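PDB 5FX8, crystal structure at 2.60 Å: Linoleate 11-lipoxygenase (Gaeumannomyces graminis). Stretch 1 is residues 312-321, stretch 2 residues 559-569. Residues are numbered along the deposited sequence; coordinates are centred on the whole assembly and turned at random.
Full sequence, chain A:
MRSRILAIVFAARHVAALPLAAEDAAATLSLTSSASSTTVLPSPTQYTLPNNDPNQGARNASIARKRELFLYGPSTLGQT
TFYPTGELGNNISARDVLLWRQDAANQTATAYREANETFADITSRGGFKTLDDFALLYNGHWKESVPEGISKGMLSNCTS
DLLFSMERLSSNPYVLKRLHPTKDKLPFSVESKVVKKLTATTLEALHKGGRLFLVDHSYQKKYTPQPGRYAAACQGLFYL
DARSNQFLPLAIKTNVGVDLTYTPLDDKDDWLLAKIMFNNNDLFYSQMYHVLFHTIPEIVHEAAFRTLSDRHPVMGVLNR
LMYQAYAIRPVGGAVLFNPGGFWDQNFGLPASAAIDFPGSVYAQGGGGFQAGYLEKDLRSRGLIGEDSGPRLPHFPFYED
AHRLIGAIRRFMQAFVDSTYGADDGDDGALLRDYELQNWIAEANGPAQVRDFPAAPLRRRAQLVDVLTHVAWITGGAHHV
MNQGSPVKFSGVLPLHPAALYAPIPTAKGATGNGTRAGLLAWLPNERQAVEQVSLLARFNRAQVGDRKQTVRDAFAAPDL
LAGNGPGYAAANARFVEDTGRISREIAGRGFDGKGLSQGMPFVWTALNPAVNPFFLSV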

# COMPACT_ATOMS: atom_id res chain seq x y z
N HIS A 312 -20.72 -9.75 17.68
CA HIS A 312 -19.70 -9.52 18.69
C HIS A 312 -18.87 -8.28 18.37
O HIS A 312 -18.40 -8.14 17.24
CB HIS A 312 -18.81 -10.72 18.78
CG HIS A 312 -18.03 -10.80 20.03
ND1 HIS A 312 -17.10 -9.85 20.38
CD2 HIS A 312 -18.03 -11.71 21.02
CE1 HIS A 312 -16.56 -10.18 21.54
NE2 HIS A 312 -17.11 -11.30 21.95
N PRO A 313 -18.67 -7.38 19.33
CA PRO A 313 -17.92 -6.13 19.02
C PRO A 313 -16.49 -6.33 18.54
O PRO A 313 -15.97 -5.54 17.74
CB PRO A 313 -17.97 -5.38 20.37
CG PRO A 313 -19.18 -5.92 21.03
CD PRO A 313 -19.26 -7.35 20.67
N VAL A 314 -15.84 -7.38 19.01
CA VAL A 314 -14.49 -7.67 18.56
C VAL A 314 -14.50 -8.16 17.11
O VAL A 314 -13.60 -7.84 16.33
CB VAL A 314 -13.81 -8.66 19.50
CG1 VAL A 314 -12.48 -9.02 18.98
CG2 VAL A 314 -13.66 -8.05 20.85
N MET A 315 -15.53 -8.93 16.73
CA MET A 315 -15.68 -9.36 15.35
C MET A 315 -15.78 -8.18 14.42
O MET A 315 -15.22 -8.20 13.33
CB MET A 315 -16.91 -10.25 15.19
CG MET A 315 -16.99 -10.98 13.84
SD MET A 315 -15.68 -12.19 13.68
CE MET A 315 -14.58 -11.45 12.51
N GLY A 316 -16.51 -7.15 14.82
CA GLY A 316 -16.66 -5.97 13.98
C GLY A 316 -15.37 -5.19 13.82
O GLY A 316 -15.06 -4.72 12.72
N VAL A 317 -14.59 -5.05 14.89
CA VAL A 317 -13.31 -4.37 14.73
C VAL A 317 -12.32 -5.22 13.90
O VAL A 317 -11.57 -4.68 13.07
CB VAL A 317 -12.78 -3.98 16.12
CG1 VAL A 317 -11.36 -3.51 16.09
CG2 VAL A 317 -13.65 -2.91 16.65
N LEU A 318 -12.32 -6.54 14.08
CA LEU A 318 -11.44 -7.36 13.28
C LEU A 318 -11.82 -7.30 11.80
O LEU A 318 -10.96 -7.16 10.94
CB LEU A 318 -11.43 -8.80 13.77
CG LEU A 318 -10.64 -9.07 15.04
CD1 LEU A 318 -10.78 -10.51 15.34
CD2 LEU A 318 -9.21 -8.74 14.90
N ASN A 319 -13.12 -7.38 11.51
CA ASN A 319 -13.56 -7.20 10.13
C ASN A 319 -13.10 -5.88 9.57
O ASN A 319 -12.65 -5.81 8.43
CB ASN A 319 -15.07 -7.28 10.00
CG ASN A 319 -15.52 -8.65 9.97
OD1 ASN A 319 -14.70 -9.52 9.74
ND2 ASN A 319 -16.78 -8.91 10.26
N ARG A 320 -13.23 -4.82 10.35
CA ARG A 320 -12.77 -3.54 9.86
C ARG A 320 -11.28 -3.56 9.54
O ARG A 320 -10.86 -3.07 8.49
CB ARG A 320 -13.08 -2.45 10.88
CG ARG A 320 -12.44 -1.15 10.52
CD ARG A 320 -13.28 -0.48 9.52
NE ARG A 320 -12.89 0.89 9.26
CZ ARG A 320 -13.43 1.65 8.32
NH1 ARG A 320 -14.40 1.18 7.57
NH2 ARG A 320 -13.03 2.89 8.17
N LEU A 321 -10.46 -4.14 10.41
CA LEU A 321 -9.02 -4.11 10.16
C LEU A 321 -8.61 -5.04 9.02
O LEU A 321 -7.58 -4.82 8.40
CB LEU A 321 -8.25 -4.49 11.42
CG LEU A 321 -8.31 -3.62 12.66
CD1 LEU A 321 -7.80 -4.44 13.76
CD2 LEU A 321 -7.45 -2.44 12.48
N ASP A 559 -20.82 2.23 10.76
CA ASP A 559 -21.52 1.12 11.39
C ASP A 559 -20.91 0.74 12.72
O ASP A 559 -21.62 0.26 13.61
CB ASP A 559 -21.54 -0.07 10.45
CG ASP A 559 -22.18 0.27 9.11
OD1 ASP A 559 -23.09 1.13 9.08
OD2 ASP A 559 -21.76 -0.32 8.09
N LEU A 560 -19.61 0.93 12.89
CA LEU A 560 -18.99 0.62 14.17
C LEU A 560 -19.30 1.71 15.19
O LEU A 560 -19.59 1.40 16.36
CB LEU A 560 -17.48 0.45 13.98
CG LEU A 560 -16.93 -0.71 13.17
CD1 LEU A 560 -15.45 -0.62 13.18
CD2 LEU A 560 -17.33 -1.98 13.79
N LEU A 561 -19.32 2.97 14.78
CA LEU A 561 -19.76 4.04 15.65
C LEU A 561 -21.25 3.93 16.02
O LEU A 561 -21.65 4.36 17.10
CB LEU A 561 -19.48 5.38 14.99
CG LEU A 561 -18.04 5.80 14.88
CD1 LEU A 561 -18.02 7.04 14.07
CD2 LEU A 561 -17.53 6.07 16.26
N ALA A 562 -22.08 3.39 15.14
CA ALA A 562 -23.49 3.28 15.42
C ALA A 562 -23.84 2.05 16.25
O ALA A 562 -24.88 2.04 16.91
CB ALA A 562 -24.29 3.26 14.13
N GLY A 563 -23.00 1.03 16.26
CA GLY A 563 -23.42 -0.19 16.90
C GLY A 563 -22.63 -0.59 18.11
O GLY A 563 -22.91 -1.63 18.68
N ASN A 564 -21.66 0.22 18.54
CA ASN A 564 -20.74 -0.18 19.60
C ASN A 564 -20.93 0.50 20.95
O ASN A 564 -20.53 -0.08 21.96
CB ASN A 564 -19.30 0.01 19.15
CG ASN A 564 -18.70 -1.27 18.60
OD1 ASN A 564 -18.66 -2.30 19.27
ND2 ASN A 564 -18.26 -1.22 17.35
N GLY A 565 -21.49 1.69 21.04
CA GLY A 565 -21.67 2.25 22.37
C GLY A 565 -20.79 3.45 22.61
O GLY A 565 -19.76 3.62 21.98
N PRO A 566 -21.19 4.31 23.55
CA PRO A 566 -20.53 5.62 23.69
C PRO A 566 -19.04 5.55 23.90
O PRO A 566 -18.30 6.37 23.34
CB PRO A 566 -21.24 6.22 24.91
CG PRO A 566 -22.53 5.56 24.94
CD PRO A 566 -22.31 4.16 24.49
N GLY A 567 -18.59 4.60 24.72
CA GLY A 567 -17.17 4.44 24.97
C GLY A 567 -16.38 4.18 23.71
O GLY A 567 -15.26 4.66 23.56
N TYR A 568 -16.96 3.42 22.76
CA TYR A 568 -16.28 3.22 21.48
C TYR A 568 -16.05 4.55 20.77
O TYR A 568 -14.96 4.80 20.26
CB TYR A 568 -17.07 2.25 20.59
CG TYR A 568 -16.37 1.97 19.29
CD1 TYR A 568 -16.49 2.85 18.24
CD2 TYR A 568 -15.58 0.83 19.11
CE1 TYR A 568 -15.83 2.64 17.06
CE2 TYR A 568 -14.93 0.61 17.93
CZ TYR A 568 -15.07 1.53 16.91
OH TYR A 568 -14.47 1.38 15.70
N ALA A 569 -17.06 5.43 20.76
CA ALA A 569 -16.93 6.67 20.00
C ALA A 569 -15.99 7.65 20.69
O ALA A 569 -15.30 8.43 20.01
CB ALA A 569 -18.30 7.29 19.77
O HOH W 1 -17.67 -3.78 16.67

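Two nearly antiparallel helices, their axes 10.8 Å apart at closest approach, meet here with no direct hydrogen bond between the stretches; packing and one water do the work. Along stretch 2, Leu560 carries the largest share of the contact. Its CA-to-CB bond points toward helix 313-321, and with chi1 m and chi2 t its two methyls spread over that helix: CD2 lies 3.7 Å from Gly316 O, and CD1 lies 3.8 Å from Arg320 CB. Glycine suits position 316, because an ideal CB there would sit 3.2 Å from Leu560 CD2, too tight. Arg320 offers its aliphatic base to the leucine, while its guanidinium is hydrogen-bonded elsewhere in the structure.

Asn564 follows, just before Gly565. Its CA-to-CB bond runs sideways, yet its amide comes close, with OD1 3.3 Å from Pro313 CB. ND2 donates to Leu560 O (3.1 Å), tying the side chain back to helix 559-563, and also to water 1 (2.7 Å from ND2). That water donates to Pro313 O (2.7 Å), making a polar bridge between the stretches.

Gly565, with positive phi, permits the turn into the next helix. From there the CA-to-CB bond of Tyr568 points toward stretch 1, and its ring edge meets Val317: CE2 to CG2 is 4.0 Å, an apolar contact between buried residues.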